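Local coordinates for glucosamine kinase (Streptacidiphilus jiangxiensis, PDB 6HWJ), which phosphorylates D-glucosamine to D-glucosamine 6-phosphate with ATP and magnesium, and acts more weakly on glucose, at residues S123-E128 and V185-G190; W195-D200 and G311-V316. All blocks are in the same frame, centred on the assembly; numbering follows the deposited sequence.

Contact 1. Residues S123-E128 and V185-G190; sequences SVIVGE and VAYLPG
I125 and Y187 meet where the six-stranded antiparallel sheet hands over to the segment that follows strand 179-186, and the phenol ring is the centre of the contact. From CB the tyrosine is extended: CG lies anti to the backbone N (chi1 179°), which carries the ring across to the end of strand 123-126 and the turn after it. CD2 has E128 O at its edge, in the ring plane, 3.6 Å away, and I125 CG2 stands 3.9 Å from the same CD2. The next atom, CE2, lies beside the E128 carboxylate, 4.1 Å from OE1. I125 CD1 covers the outer half of the ring on the same face as CG2, 3.7 Å from Y187 CE1 and 3.6 Å from CZ. It makes a CH-pi contact, 4.0 Å from the centroid and 28° off the ring normal. The backbone N of P189 lies over the opposite face, so the ring is sandwiched. At the tip, Y187 OH makes a weak hydrogen bond to R113 NH1, which also forms a salt bridge with E128 OE1. Each residue type suits its place: tyrosine offers a flat apolar face to I125 and a terminal hydroxyl to R113, isoleucine brings two branches, and exposed glutamate holds the arginine. A186, Y187 and L188 are inferred to bind ATP, consistent with the hinge of a kinase-like fold. The chemistry implies a ring held by dispersion from isoleucine on one face, with the P189 backbone over the other and polar groups at its rim, which would limit its rotation.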
loop_
_atom_site.group_PDB
_atom_site.type_symbol
_atom_site.label_atom_id
_atom_site.label_comp_id
_atom_site.label_asym_id
_atom_site.label_seq_id
_atom_site.Cartn_x
_atom_site.Cartn_y
_atom_site.Cartn_z
ATOM N N SER A 123 1.946 4.208 -15.066
ATOM C CA SER A 123 3.034 3.232 -15.058
ATOM C C SER A 123 3.493 2.921 -16.473
ATOM O O SER A 123 2.673 2.686 -17.364
ATOM C CB SER A 123 2.611 1.926 -14.370
ATOM O OG SER A 123 2.452 2.122 -12.975
ATOM N N VAL A 124 4.813 2.870 -16.652
ATOM C CA VAL A 124 5.459 2.633 -17.934
ATOM C C VAL A 124 6.485 1.520 -17.750
ATOM O O VAL A 124 7.391 1.636 -16.907
ATOM C CB VAL A 124 6.149 3.901 -18.462
ATOM C CG1 VAL A 124 6.793 3.621 -19.829
ATOM C CG2 VAL A 124 5.137 5.035 -18.578
ATOM N N ILE A 125 6.354 0.462 -18.535
ATOM C CA ILE A 125 7.323 -0.633 -18.523
ATOM C C ILE A 125 8.497 -0.261 -19.422
ATOM O O ILE A 125 8.311 0.144 -20.578
ATOM C CB ILE A 125 6.670 -1.949 -18.981
ATOM C CG1 ILE A 125 5.491 -2.303 -18.089
ATOM C CG2 ILE A 125 7.698 -3.064 -18.971
ATOM C CD1 ILE A 125 4.676 -3.489 -18.583
ATOM N N VAL A 126 9.707 -0.363 -18.892
ATOM C CA VAL A 126 10.907 -0.016 -19.647
ATOM C C VAL A 126 11.787 -1.249 -19.764
ATOM O O VAL A 126 11.981 -1.991 -18.790
ATOM C CB VAL A 126 11.669 1.155 -18.982
ATOM C CG1 VAL A 126 12.752 1.686 -19.919
ATOM C CG2 VAL A 126 10.713 2.269 -18.644
ATOM N N GLY A 127 12.306 -1.473 -20.974
ATOM C CA GLY A 127 13.137 -2.642 -21.237
ATOM C C GLY A 127 12.474 -3.971 -20.968
ATOM O O GLY A 127 13.171 -4.992 -20.848
ATOM N N GLU A 128 11.143 -3.996 -20.870
ATOM C CA GLU A 128 10.402 -5.194 -20.472
ATOM C C GLU A 128 10.962 -5.821 -19.198
ATOM O O GLU A 128 10.797 -7.016 -18.959
ATOM C CB GLU A 128 10.374 -6.223 -21.610
ATOM C CG GLU A 128 9.641 -5.693 -22.851
ATOM C CD GLU A 128 8.214 -5.269 -22.547
ATOM O OE1 GLU A 128 7.549 -5.945 -21.735
ATOM O OE2 GLU A 128 7.752 -4.259 -23.123
ATOM N N VAL A 185 11.092 0.100 -10.197
ATOM C CA VAL A 185 11.277 -1.196 -9.567
ATOM C C VAL A 185 11.230 -2.271 -10.650
ATOM O O VAL A 185 10.770 -2.046 -11.770
ATOM C CB VAL A 185 10.216 -1.492 -8.477
ATOM C CG1 VAL A 185 10.169 -0.384 -7.442
ATOM C CG2 VAL A 185 8.852 -1.674 -9.152
ATOM N N ALA A 186 11.667 -3.471 -10.273
ATOM C CA ALA A 186 11.690 -4.583 -11.201
ATOM C C ALA A 186 10.278 -4.924 -11.644
ATOM O O ALA A 186 9.315 -4.789 -10.877
ATOM C CB ALA A 186 12.342 -5.804 -10.556
ATOM N N TYR A 187 10.156 -5.308 -12.906
ATOM C CA TYR A 187 8.909 -5.787 -13.491
ATOM C C TYR A 187 8.817 -7.296 -13.277
ATOM O O TYR A 187 9.770 -8.015 -13.558
ATOM C CB TYR A 187 8.898 -5.456 -14.992
ATOM C CG TYR A 187 7.683 -5.912 -15.776
ATOM C CD1 TYR A 187 6.404 -5.742 -15.272
ATOM C CD2 TYR A 187 7.824 -6.469 -17.042
ATOM C CE1 TYR A 187 5.296 -6.134 -16.004
ATOM C CE2 TYR A 187 6.724 -6.860 -17.780
ATOM C CZ TYR A 187 5.464 -6.688 -17.257
ATOM O OH TYR A 187 4.359 -7.077 -17.976
ATOM N N LEU A 188 7.662 -7.759 -12.800
ATOM C CA LEU A 188 7.423 -9.168 -12.490
ATOM C C LEU A 188 6.254 -9.658 -13.333
ATOM O O LEU A 188 5.135 -9.803 -12.823
ATOM C CB LEU A 188 7.147 -9.333 -10.995
ATOM C CG LEU A 188 8.220 -8.772 -10.042
ATOM C CD1 LEU A 188 7.863 -9.050 -8.598
ATOM C CD2 LEU A 188 9.572 -9.370 -10.352
ATOM N N PRO A 189 6.481 -9.961 -14.616
ATOM C CA PRO A 189 5.339 -10.216 -15.515
ATOM C C PRO A 189 4.522 -11.443 -15.138
ATOM O O PRO A 189 3.296 -11.433 -15.300
ATOM C CB PRO A 189 6.003 -10.382 -16.901
ATOM C CG PRO A 189 7.401 -10.830 -16.607
ATOM C CD PRO A 189 7.782 -10.146 -15.289
ATOM N N GLY A 190 5.152 -12.486 -14.631
ATOM C CA GLY A 190 4.424 -13.704 -14.301
ATOM C C GLY A 190 4.023 -13.835 -12.847
ATOM O O GLY A 190 4.150 -14.920 -12.268
#

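Contact 2. Residues W195-D200 and G311-V316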
loop_
_atom_site.group_PDB
_atom_site.type_symbol
_atom_site.label_atom_id
_atom_site.label_comp_id
_atom_site.label_asym_id
_atom_site.label_seq_id
_atom_site.Cartn_x
_atom_site.Cartn_y
_atom_site.Cartn_z
ATOM N N TRP A 195 -4.943 -12.580 -3.639
ATOM C CA TRP A 195 -6.364 -12.882 -3.861
ATOM C C TRP A 195 -6.547 -13.869 -5.003
ATOM O O TRP A 195 -7.649 -14.401 -5.170
ATOM C CB TRP A 195 -7.148 -11.585 -4.083
ATOM C CG TRP A 195 -7.472 -10.936 -2.765
ATOM C CD1 TRP A 195 -7.024 -9.728 -2.299
ATOM C CD2 TRP A 195 -8.298 -11.488 -1.731
ATOM N NE1 TRP A 195 -7.537 -9.489 -1.034
ATOM C CE2 TRP A 195 -8.318 -10.556 -0.666
ATOM C CE3 TRP A 195 -9.033 -12.669 -1.607
ATOM C CZ2 TRP A 195 -9.036 -10.781 0.501
ATOM C CZ3 TRP A 195 -9.750 -12.888 -0.436
ATOM C CH2 TRP A 195 -9.739 -11.951 0.597
ATOM N N ASP A 196 -5.493 -14.118 -5.788
ATOM C CA ASP A 196 -5.455 -15.246 -6.708
ATOM C C ASP A 196 -4.783 -16.468 -6.068
ATOM O O ASP A 196 -5.408 -17.521 -5.943
ATOM C CB ASP A 196 -4.742 -14.861 -8.005
ATOM C CG ASP A 196 -5.540 -13.875 -8.833
ATOM O OD1 ASP A 196 -6.749 -14.115 -9.032
ATOM O OD2 ASP A 196 -4.967 -12.856 -9.271
ATOM N N TRP A 197 -3.517 -16.332 -5.649
ATOM C CA TRP A 197 -2.746 -17.524 -5.299
ATOM C C TRP A 197 -3.119 -18.098 -3.945
ATOM O O TRP A 197 -3.065 -19.317 -3.782
ATOM C CB TRP A 197 -1.232 -17.265 -5.338
ATOM C CG TRP A 197 -0.659 -16.222 -4.416
ATOM C CD1 TRP A 197 -0.238 -14.967 -4.766
ATOM C CD2 TRP A 197 -0.386 -16.351 -3.014
ATOM N NE1 TRP A 197 0.250 -14.305 -3.660
ATOM C CE2 TRP A 197 0.164 -15.136 -2.574
ATOM C CE3 TRP A 197 -0.580 -17.373 -2.081
ATOM C CZ2 TRP A 197 0.533 -14.921 -1.244
ATOM C CZ3 TRP A 197 -0.225 -17.147 -0.769
ATOM C CH2 TRP A 197 0.320 -15.928 -0.368
ATOM N N ALA A 198 -3.514 -17.257 -2.974
ATOM C CA ALA A 198 -3.895 -17.792 -1.681
ATOM C C ALA A 198 -5.242 -18.497 -1.754
ATOM O O ALA A 198 -5.428 -19.552 -1.145
ATOM C CB ALA A 198 -3.922 -16.686 -0.619
ATOM N N VAL A 199 -6.197 -17.920 -2.488
ATOM C CA VAL A 199 -7.472 -18.582 -2.705
ATOM C C VAL A 199 -7.252 -19.916 -3.413
ATOM O O VAL A 199 -7.890 -20.917 -3.090
ATOM C CB VAL A 199 -8.418 -17.668 -3.504
ATOM C CG1 VAL A 199 -9.627 -18.427 -4.003
ATOM C CG2 VAL A 199 -8.857 -16.459 -2.626
ATOM N N ASP A 200 -6.351 -19.949 -4.390
ATOM C CA ASP A 200 -6.090 -21.204 -5.086
ATOM C C ASP A 200 -5.465 -22.252 -4.161
ATOM O O ASP A 200 -5.858 -23.428 -4.198
ATOM C CB ASP A 200 -5.192 -20.952 -6.297
ATOM C CG ASP A 200 -5.048 -22.188 -7.158
ATOM O OD1 ASP A 200 -6.066 -22.612 -7.727
ATOM O OD2 ASP A 200 -3.933 -22.742 -7.239
ATOM N N GLY A 311 7.666 -19.592 -6.101
ATOM C CA GLY A 311 8.062 -19.693 -4.715
ATOM C C GLY A 311 8.656 -18.437 -4.128
ATOM O O GLY A 311 9.038 -18.451 -2.954
ATOM N N ARG A 312 8.718 -17.343 -4.893
ATOM C CA ARG A 312 9.216 -16.063 -4.413
ATOM C C ARG A 312 8.046 -15.145 -4.084
ATOM O O ARG A 312 7.098 -15.037 -4.880
ATOM C CB ARG A 312 10.107 -15.407 -5.471
ATOM C CG ARG A 312 11.413 -16.139 -5.728
ATOM C CD ARG A 312 12.183 -15.480 -6.850
ATOM N NE ARG A 312 13.609 -15.790 -6.798
ATOM C CZ ARG A 312 14.154 -16.919 -7.249
ATOM N NH1 ARG A 312 15.465 -17.105 -7.156
ATOM N NH2 ARG A 312 13.389 -17.861 -7.787
ATOM N N TYR A 313 8.116 -14.491 -2.915
ATOM C CA TYR A 313 7.086 -13.569 -2.452
ATOM C C TYR A 313 7.591 -12.132 -2.531
ATOM O O TYR A 313 8.748 -11.860 -2.203
ATOM C CB TYR A 313 6.685 -13.886 -0.996
ATOM C CG TYR A 313 5.988 -15.210 -0.836
ATOM C CD1 TYR A 313 6.679 -16.405 -0.939
ATOM C CD2 TYR A 313 4.622 -15.260 -0.602
ATOM C CE1 TYR A 313 6.025 -17.637 -0.797
ATOM C CE2 TYR A 313 3.964 -16.471 -0.452
ATOM C CZ TYR A 313 4.660 -17.643 -0.536
ATOM O OH TYR A 313 3.972 -18.830 -0.408
ATOM N N ALA A 314 6.715 -11.212 -2.940
ATOM C CA ALA A 314 7.091 -9.812 -3.125
ATOM C C ALA A 314 5.945 -8.917 -2.669
ATOM O O ALA A 314 4.843 -9.021 -3.202
ATOM C CB ALA A 314 7.420 -9.540 -4.600
ATOM N N VAL A 315 6.206 -8.039 -1.697
ATOM C CA VAL A 315 5.190 -7.114 -1.195
ATOM C C VAL A 315 5.248 -5.836 -2.020
ATOM O O VAL A 315 6.332 -5.385 -2.439
ATOM C CB VAL A 315 5.371 -6.843 0.308
ATOM C CG1 VAL A 315 6.754 -6.327 0.612
ATOM C CG2 VAL A 315 4.297 -5.812 0.787
ATOM N N VAL A 316 4.074 -5.266 -2.303
ATOM C CA VAL A 316 3.976 -4.022 -3.061
ATOM C C VAL A 316 2.983 -3.093 -2.371
ATOM O O VAL A 316 2.366 -3.456 -1.370
ATOM C CB VAL A 316 3.551 -4.266 -4.516
ATOM C CG1 VAL A 316 4.555 -5.141 -5.223
ATOM C CG2 VAL A 316 2.188 -4.929 -4.554
#
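W197 and Y313 form a T-shaped (edge-to-face) aromatic pair that joins helix 194-207 to the beta-hairpin of strands 306-309 and 312-315, consistent with the C-terminal lobe of a kinase-like fold. The tyrosine presents its edge to the six-membered ring of the indole. The centroids are 5.5 Å apart and the planes meet at 88°, so the partial positive charge on the tyrosine C-H groups faces the electron-rich tryptophan. The touching atoms are Y313 CE2 and the outer corner of the benzo ring, 3.7 Å from W197 CH2 and 3.8 Å from W197 CZ2.

Apolar groups pack round the pair. A198 CB sits 3.6 Å above the plane of the W197 ring, on the side away from Y313, and its small methyl group lets the indole lie close against its own helix. P218 of helix 212-234 touches both rings, L225 of the same helix adds apolar cover to Y313, and Q221 is another neighbour of that ring. W197 CG lies between the backbone N and the carbonyl carbon (chi1 61°), which turns the indole off the helix toward the strand. Reaching from opposite ends, the indole and the phenol ring together span most of the 11.0 Å between W197 CA and Y313 CA. Both residues are long and flat, and their rings join two distant backbones while burying apolar surface.

Hydrogen bonding ties down the polar atoms of these buried residues. The phenol Y313 OH is bonded to NH2 of R308 on the adjacent strand. Tryptophan can bury its ring and still use its one N-H: W197 NE1 is hydrogen-bonded to the backbone O of I306.

How the contacts relate
Both segments of contact 1 precede those of contact 2 in the sequence, and the contact centres lie 18 Å apart. Contact 1 is at the ends of two inner strands of the six-stranded sheet, 123-126 and 179-186, which flank strand 130-134, the one that carries K133. Contact 2 packs helix 194-207 against the outer strand 312-315 of the three-stranded sheet. The chain runs from strand 179-186 through contact 1 and D193 directly into that helix. They also touch, with L188 CD1 packed 4.1 Å from A314 CB. Contact 1 holds inferred ATP-binding residues; contact 2 lies near the metal site, the W197 side chain being about 12 Å from a bound magnesium ion.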